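Local coordinates for protein adenylate kinase (Schistosoma mansoni, PDB 3UMF) that probably catalyses the reversible transfer of a phosphoryl group between ATP and AMP to give two ADP, keeping cellular adenine nucleotides in balance, at residues A[65-69]-A[70-74]; A[167-170]-A[171-174]; A[181-184]-A[185-189]. All blocks are in the same frame, centred on the assembly; numbering follows the deposited sequence.

Interaction 1. Residues A[65-69]-A[70-74]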
loop_
_atom_site.group_PDB
_atom_site.type_symbol
_atom_site.label_atom_id
_atom_site.label_comp_id
_atom_site.label_asym_id
_atom_site.label_seq_id
_atom_site.Cartn_x
_atom_site.Cartn_y
_atom_site.Cartn_z
ATOM N N ARG A 65 -15.283 2.792 -0.049
ATOM C CA ARG A 65 -16.214 3.601 -0.829
ATOM C C ARG A 65 -17.225 2.713 -1.548
ATOM O O ARG A 65 -18.401 3.061 -1.662
ATOM C CB ARG A 65 -15.460 4.460 -1.846
ATOM C CG ARG A 65 -16.356 5.393 -2.636
ATOM C CD ARG A 65 -15.587 6.138 -3.712
ATOM N NE ARG A 65 -16.426 7.136 -4.372
ATOM C CZ ARG A 65 -16.087 7.782 -5.482
ATOM N NH1 ARG A 65 -14.921 7.534 -6.064
ATOM N NH2 ARG A 65 -16.912 8.673 -6.009
ATOM N N ALA A 66 -16.759 1.565 -2.028
ATOM C CA ALA A 66 -17.625 0.621 -2.726
ATOM C C ALA A 66 -18.642 -0.011 -1.780
ATOM O O ALA A 66 -19.771 -0.288 -2.174
ATOM C CB ALA A 66 -16.796 -0.453 -3.410
ATOM N N GLU A 67 -18.239 -0.231 -0.531
ATOM C CA GLU A 67 -19.146 -0.792 0.469
ATOM C C GLU A 67 -20.240 0.212 0.835
ATOM O O GLU A 67 -21.408 -0.151 0.962
ATOM C CB GLU A 67 -18.374 -1.237 1.714
ATOM C CG GLU A 67 -19.210 -2.013 2.722
ATOM C CD GLU A 67 -19.904 -3.221 2.112
ATOM O OE1 GLU A 67 -19.246 -3.988 1.378
ATOM O OE2 GLU A 67 -21.114 -3.404 2.363
ATOM N N VAL A 68 -19.858 1.476 0.994
ATOM C CA VAL A 68 -20.819 2.546 1.244
ATOM C C VAL A 68 -21.821 2.691 0.089
ATOM O O VAL A 68 -23.007 2.936 0.314
ATOM C CB VAL A 68 -20.102 3.894 1.519
ATOM C CG1 VAL A 68 -21.088 5.054 1.516
ATOM C CG2 VAL A 68 -19.353 3.835 2.845
ATOM N N GLN A 69 -21.348 2.519 -1.142
ATOM C CA GLN A 69 -22.212 2.620 -2.321
ATOM C C GLN A 69 -23.034 1.350 -2.573
ATOM O O GLN A 69 -23.868 1.317 -3.477
ATOM C CB GLN A 69 -21.377 2.946 -3.571
ATOM C CG GLN A 69 -20.694 4.309 -3.566
ATOM C CD GLN A 69 -19.686 4.459 -4.697
ATOM O OE1 GLN A 69 -19.210 3.469 -5.257
ATOM N NE2 GLN A 69 -19.358 5.701 -5.039
ATOM N N SER A 70 -22.801 0.309 -1.777
ATOM C CA SER A 70 -23.452 -0.988 -1.992
ATOM C C SER A 70 -24.923 -1.006 -1.581
ATOM O O SER A 70 -25.707 -1.800 -2.100
ATOM C CB SER A 70 -22.709 -2.093 -1.240
ATOM O OG SER A 70 -22.895 -1.962 0.158
ATOM N N GLY A 71 -25.288 -0.146 -0.636
ATOM C CA GLY A 71 -26.648 -0.103 -0.129
ATOM C C GLY A 71 -26.892 -1.058 1.026
ATOM O O GLY A 71 -27.991 -1.099 1.580
ATOM N N SER A 72 -25.872 -1.828 1.389
ATOM C CA SER A 72 -25.978 -2.788 2.485
ATOM C C SER A 72 -26.098 -2.075 3.831
ATOM O O SER A 72 -25.653 -0.935 3.969
ATOM C CB SER A 72 -24.758 -3.716 2.495
ATOM O OG SER A 72 -23.595 -3.031 2.925
ATOM N N PRO A 73 -26.713 -2.738 4.828
ATOM C CA PRO A 73 -26.777 -2.159 6.175
ATOM C C PRO A 73 -25.386 -1.836 6.717
ATOM O O PRO A 73 -25.190 -0.782 7.324
ATOM C CB PRO A 73 -27.422 -3.275 7.001
ATOM C CG PRO A 73 -28.261 -4.017 6.022
ATOM C CD PRO A 73 -27.483 -3.993 4.733
ATOM N N LYS A 74 -24.437 -2.739 6.485
ATOM C CA LYS A 74 -23.042 -2.537 6.868
ATOM C C LYS A 74 -22.460 -1.279 6.228
ATOM O O LYS A 74 -21.745 -0.516 6.879
ATOM C CB LYS A 74 -22.212 -3.756 6.466
ATOM C CG LYS A 74 -20.714 -3.583 6.626
ATOM C CD LYS A 74 -19.971 -4.835 6.184
ATOM C CE LYS A 74 -20.433 -6.054 6.970
ATOM N NZ LYS A 74 -19.702 -7.290 6.574
HETATM O O HOH W 1 -24.847 1.638 1.968
#

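Interaction 2. Residues A[167-170]-A[171-174]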
loop_
_atom_site.group_PDB
_atom_site.type_symbol
_atom_site.label_atom_id
_atom_site.label_comp_id
_atom_site.label_asym_id
_atom_site.label_seq_id
_atom_site.Cartn_x
_atom_site.Cartn_y
_atom_site.Cartn_z
ATOM N N ILE A 167 3.323 19.039 6.303
ATOM C CA ILE A 167 3.792 17.950 5.449
ATOM C C ILE A 167 5.080 17.320 5.991
ATOM O O ILE A 167 5.268 16.101 5.916
ATOM C CB ILE A 167 4.007 18.438 3.998
ATOM C CG1 ILE A 167 2.661 18.812 3.367
ATOM C CG2 ILE A 167 4.713 17.380 3.164
ATOM C CD1 ILE A 167 2.771 19.276 1.931
ATOM N N VAL A 168 5.966 18.148 6.537
ATOM C CA VAL A 168 7.169 17.632 7.186
ATOM C C VAL A 168 6.795 16.705 8.344
ATOM O O VAL A 168 7.324 15.600 8.452
ATOM C CB VAL A 168 8.090 18.769 7.686
ATOM C CG1 VAL A 168 9.173 18.215 8.598
ATOM C CG2 VAL A 168 8.711 19.504 6.502
ATOM N N LYS A 169 5.868 17.150 9.188
ATOM C CA LYS A 169 5.375 16.336 10.300
ATOM C C LYS A 169 4.659 15.073 9.826
ATOM O O LYS A 169 4.754 14.021 10.458
ATOM C CB LYS A 169 4.432 17.148 11.193
ATOM C CG LYS A 169 5.087 18.322 11.893
ATOM C CD LYS A 169 6.382 17.911 12.572
ATOM C CE LYS A 169 6.909 19.039 13.443
ATOM N NZ LYS A 169 8.392 19.106 13.407
ATOM N N ARG A 170 3.933 15.178 8.719
ATOM C CA ARG A 170 3.249 14.013 8.165
ATOM C C ARG A 170 4.269 12.991 7.669
ATOM O O ARG A 170 4.073 11.783 7.813
ATOM C CB ARG A 170 2.301 14.420 7.036
ATOM C CG ARG A 170 1.445 13.278 6.505
ATOM C CD ARG A 170 0.541 13.751 5.378
ATOM N NE ARG A 170 -0.379 14.793 5.825
ATOM C CZ ARG A 170 -1.149 15.507 5.013
ATOM N NH1 ARG A 170 -1.113 15.295 3.706
ATOM N NH2 ARG A 170 -1.954 16.436 5.507
ATOM N N PHE A 171 5.359 13.489 7.094
ATOM C CA PHE A 171 6.472 12.650 6.663
ATOM C C PHE A 171 7.100 11.915 7.849
ATOM O O PHE A 171 7.328 10.708 7.795
ATOM C CB PHE A 171 7.535 13.501 5.951
ATOM C CG PHE A 171 8.775 12.738 5.575
ATOM C CD1 PHE A 171 8.884 12.143 4.329
ATOM C CD2 PHE A 171 9.831 12.613 6.466
ATOM C CE1 PHE A 171 10.025 11.437 3.978
ATOM C CE2 PHE A 171 10.971 11.901 6.123
ATOM C CZ PHE A 171 11.066 11.315 4.875
ATOM N N ARG A 172 7.389 12.654 8.914
ATOM C CA ARG A 172 8.045 12.089 10.086
ATOM C C ARG A 172 7.117 11.137 10.827
ATOM O O ARG A 172 7.559 10.107 11.339
ATOM C CB ARG A 172 8.532 13.197 11.019
ATOM C CG ARG A 172 9.597 14.096 10.410
ATOM C CD ARG A 172 10.051 15.158 11.404
ATOM N NE ARG A 172 11.073 16.034 10.831
ATOM C CZ ARG A 172 11.534 17.133 11.418
ATOM N NH1 ARG A 172 11.068 17.500 12.605
ATOM N NH2 ARG A 172 12.464 17.862 10.818
ATOM N N THR A 173 5.833 11.484 10.886
ATOM C CA THR A 173 4.834 10.602 11.484
ATOM C C THR A 173 4.753 9.281 10.718
ATOM O O THR A 173 4.748 8.211 11.320
ATOM C CB THR A 173 3.436 11.265 11.546
ATOM O OG1 THR A 173 3.445 12.304 12.532
ATOM C CG2 THR A 173 2.375 10.242 11.920
ATOM N N PHE A 174 4.713 9.360 9.391
ATOM C CA PHE A 174 4.656 8.156 8.563
ATOM C C PHE A 174 5.922 7.308 8.706
ATOM O O PHE A 174 5.846 6.087 8.819
ATOM C CB PHE A 174 4.417 8.513 7.090
ATOM C CG PHE A 174 4.384 7.319 6.177
ATOM C CD1 PHE A 174 3.194 6.656 5.925
ATOM C CD2 PHE A 174 5.545 6.850 5.578
ATOM C CE1 PHE A 174 3.163 5.547 5.090
ATOM C CE2 PHE A 174 5.518 5.745 4.745
ATOM C CZ PHE A 174 4.327 5.093 4.500
#

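Interaction 3. Residues A[181-184]-A[185-189]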
loop_
_atom_site.group_PDB
_atom_site.type_symbol
_atom_site.label_atom_id
_atom_site.label_comp_id
_atom_site.label_asym_id
_atom_site.label_seq_id
_atom_site.Cartn_x
_atom_site.Cartn_y
_atom_site.Cartn_z
ATOM N N VAL A 181 6.855 -2.323 11.006
ATOM C CA VAL A 181 6.322 -3.198 9.964
ATOM C C VAL A 181 7.366 -3.449 8.875
ATOM O O VAL A 181 7.481 -4.559 8.356
ATOM C CB VAL A 181 4.965 -2.705 9.385
ATOM C CG1 VAL A 181 5.143 -1.478 8.505
ATOM C CG2 VAL A 181 4.285 -3.825 8.612
ATOM N N ILE A 182 8.153 -2.425 8.562
ATOM C CA ILE A 182 9.232 -2.563 7.594
ATOM C C ILE A 182 10.337 -3.474 8.129
ATOM O O ILE A 182 10.845 -4.334 7.409
ATOM C CB ILE A 182 9.808 -1.187 7.202
ATOM C CG1 ILE A 182 8.781 -0.411 6.370
ATOM C CG2 ILE A 182 11.105 -1.339 6.424
ATOM C CD1 ILE A 182 9.168 1.028 6.110
ATOM N N GLU A 183 10.702 -3.294 9.395
ATOM C CA GLU A 183 11.723 -4.139 10.008
ATOM C C GLU A 183 11.283 -5.604 10.079
ATOM O O GLU A 183 12.088 -6.507 9.864
ATOM C CB GLU A 183 12.096 -3.623 11.398
ATOM C CG GLU A 183 13.211 -4.412 12.067
ATOM C CD GLU A 183 14.504 -4.393 11.269
ATOM O OE1 GLU A 183 14.837 -3.335 10.694
ATOM O OE2 GLU A 183 15.189 -5.438 11.213
ATOM N N HIS A 184 10.004 -5.826 10.369
ATOM C CA HIS A 184 9.440 -7.174 10.445
ATOM C C HIS A 184 9.602 -7.956 9.140
ATOM O O HIS A 184 10.013 -9.116 9.148
ATOM C CB HIS A 184 7.962 -7.109 10.838
ATOM C CG HIS A 184 7.273 -8.439 10.833
ATOM N ND1 HIS A 184 7.502 -9.402 11.793
ATOM C CD2 HIS A 184 6.357 -8.963 9.985
ATOM C CE1 HIS A 184 6.757 -10.462 11.536
ATOM N NE2 HIS A 184 6.052 -10.223 10.444
ATOM N N TYR A 185 9.281 -7.326 8.016
ATOM C CA TYR A 185 9.401 -8.008 6.731
ATOM C C TYR A 185 10.825 -7.991 6.185
ATOM O O TYR A 185 11.189 -8.834 5.366
ATOM C CB TYR A 185 8.404 -7.446 5.714
ATOM C CG TYR A 185 6.976 -7.788 6.057
ATOM C CD1 TYR A 185 6.474 -9.062 5.820
ATOM C CD2 TYR A 185 6.134 -6.850 6.632
ATOM C CE1 TYR A 185 5.169 -9.386 6.141
ATOM C CE2 TYR A 185 4.827 -7.165 6.955
ATOM C CZ TYR A 185 4.351 -8.432 6.706
ATOM O OH TYR A 185 3.053 -8.753 7.025
ATOM N N LYS A 186 11.631 -7.037 6.641
ATOM C CA LYS A 186 13.033 -6.984 6.240
ATOM C C LYS A 186 13.798 -8.183 6.800
ATOM O O LYS A 186 14.661 -8.746 6.128
ATOM C CB LYS A 186 13.675 -5.674 6.702
ATOM C CG LYS A 186 14.613 -5.053 5.682
ATOM C CD LYS A 186 15.207 -3.745 6.194
ATOM C CE LYS A 186 14.636 -2.538 5.463
ATOM N NZ LYS A 186 15.196 -1.261 5.996
ATOM N N GLN A 187 13.469 -8.574 8.028
ATOM C CA GLN A 187 14.077 -9.742 8.661
ATOM C C GLN A 187 13.764 -11.033 7.908
ATOM O O GLN A 187 14.522 -11.999 7.984
ATOM C CB GLN A 187 13.614 -9.863 10.115
ATOM C CG GLN A 187 14.196 -8.809 11.041
ATOM C CD GLN A 187 13.511 -8.774 12.394
ATOM O OE1 GLN A 187 12.747 -9.676 12.741
ATOM N NE2 GLN A 187 13.777 -7.725 13.163
ATOM N N GLN A 188 12.647 -11.041 7.187
ATOM C CA GLN A 188 12.239 -12.216 6.424
ATOM C C GLN A 188 12.752 -12.145 4.995
ATOM O O GLN A 188 12.419 -12.997 4.169
ATOM C CB GLN A 188 10.715 -12.338 6.398
ATOM C CG GLN A 188 10.058 -12.325 7.761
ATOM C CD GLN A 188 8.549 -12.424 7.667
ATOM O OE1 GLN A 188 8.017 -13.230 6.906
ATOM N NE2 GLN A 188 7.852 -11.592 8.431
ATOM N N ASN A 189 13.550 -11.117 4.712
ATOM C CA ASN A 189 14.114 -10.912 3.382
ATOM C C ASN A 189 13.022 -10.730 2.330
ATOM O O ASN A 189 13.129 -11.250 1.219
ATOM C CB ASN A 189 15.039 -12.081 3.009
ATOM C CG ASN A 189 16.271 -11.639 2.254
ATOM O OD1 ASN A 189 16.909 -10.645 2.603
ATOM N ND2 ASN A 189 16.612 -12.378 1.205
#

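Interaction 1. Residues A[65-69]-A[70-74]
The corner between helix 60-68 and helix 73-84 is built on Glu67, which meets Ser70 with its backbone carbonyl and Ser72 with its carboxylate. Glu67 O takes two bonds from one residue: Ser70 N donates from 3.1 Å, while Ser70 OG donates to the same Glu67 O over 2.5 Å, an unusually short distance whose exact value should not be pressed. The hydroxyl is in place because chi1 of 70° sets Ser70 OG between its own backbone N and carbonyl carbon. There it also accepts from Ser72 N, with N-H...O at 166°, and closes an ST turn. Gly71, the residue inside this turn, leaves the helix with positive phi and lets the chain swing round. Ser72 then opens the next helix as the N-cap of 73-84, its OG also bonded to Gly75 N. The same Ser72 OG donates to Glu67 OE2 at 2.6 Å, nearly along the C-O axis. Glu67 gets there by a bend at chi2 (55°), which turns the carboxylate toward the cap. A water underpins the turn, donating to Val68 O at 2.8 Å and accepting weakly from Gly71 N. Beyond the corner the side chain of Glu67 touches Leu78, and Val68 rests on Lys79 and Met82, all on helix 73-84.

Interaction 2. Residues A[167-170]-A[171-174]
One face of the Arg172 guanidinium is occupied by Val168 CG1, a methyl group that stands 3.5 Å above the plane and is displaced toward its rim; its nearest guanidinium atom is Arg172 NE, at 3.7 Å. Both residues belong to helix 161-177, and the pairing is the i to i+4 spacing of an alpha-helix: the two side chains run side by side in the same direction. The chain of Arg172, extended from CG to NE, runs beside Val168, with Arg172 CG 3.4 Å from Val168 O. Val168 itself is buried, with Leu151 and Arg147 against it, while the NE of Arg172 is held by a salt bridge to Glu143, tying this helix to helix 143-150. A second cation comes from Lys169, whose chain bends at chi2 (-49°) and again at chi4, bringing Lys169 NZ to 3.2 Å from Arg172 NH1. Two like charges this close would repel, but the acids nearby probably offset the cost: Lys169 NZ has a salt bridge to Glu165, one turn earlier in the helix, and Arg172 has Glu143. Phe171 lies on a different face of the helix, where its side chain touches Met146 and Val141. Beneath these side chains the backbone repeats the helical bond: Phe171 N donates to Ile167 O at 2.9 Å, Arg172 N to Val168 O, Thr173 N to Lys169 O at 2.8 Å, and Phe174 N to Arg170 O at 3.0 Å.

Interaction 3. Residues A[181-184]-A[185-189]
Helix 179-186 closes in a Schellman motif, and across its last turns His184 sets the edge of its imidazole against the face of Tyr185. The pair is T-shaped: ring planes at 80°, centroids 4.9 Å apart, with His184 CD2 over the centre of the phenol ring. With CG of His184 anti to its backbone N (chi1 175°), the imidazole swings across to Tyr185. At its edge and in its plane the Tyr185 ring meets Val181 CG2, 3.8 Å from Tyr185 CE2. The tyrosine is buried against Val136 and Val191 of the parallel sheet, and its OH is hydrogen-bonded to Glu127 of helix 120-129; His184 leans on Leu120 and Ile124 of that same helix. On the outer side, Glu183 and Gln187 cross at about a right angle, and Gln187 NE2 gives a weak bond to Glu183 OE2 at 3.3 Å. The side chains of Ile182 and Lys186 lie side by side, Ile182 CG2 being 3.9 Å from Lys186 CE. Asn189 is the first residue to leave helical angles, with positive phi (61°), and Asn189 N bonds back to Lys186 O at 3.0 Å. Just ahead of it, Gln188 NE2 stands 3.0 Å above one face of the His184 ring, toward its rim, the amide nearly perpendicular to the ring, and bonds weakly to His184 O at 3.4 Å.

How the interactions relate
Along the chain the three contacts come in series, and none touches another. Interaction 1 stands apart, about 32 Å from interaction 2 and 35 Å from interaction 3 between centres, on the opposite side of the chain's centre from the latter; its helices probably correspond to the mobile AMP-binding region of related adenylate kinases. Interactions 2 and 3 are closer, 22 Å between centres and about 6 Å between nearest atoms, because helix 161-177 leads directly into helix 179-186. Interaction 2 joins helix 161-177 to helix 143-150 at the surface, whereas interaction 3 sets helix 179-186 against the five-stranded parallel sheet and helix 120-129.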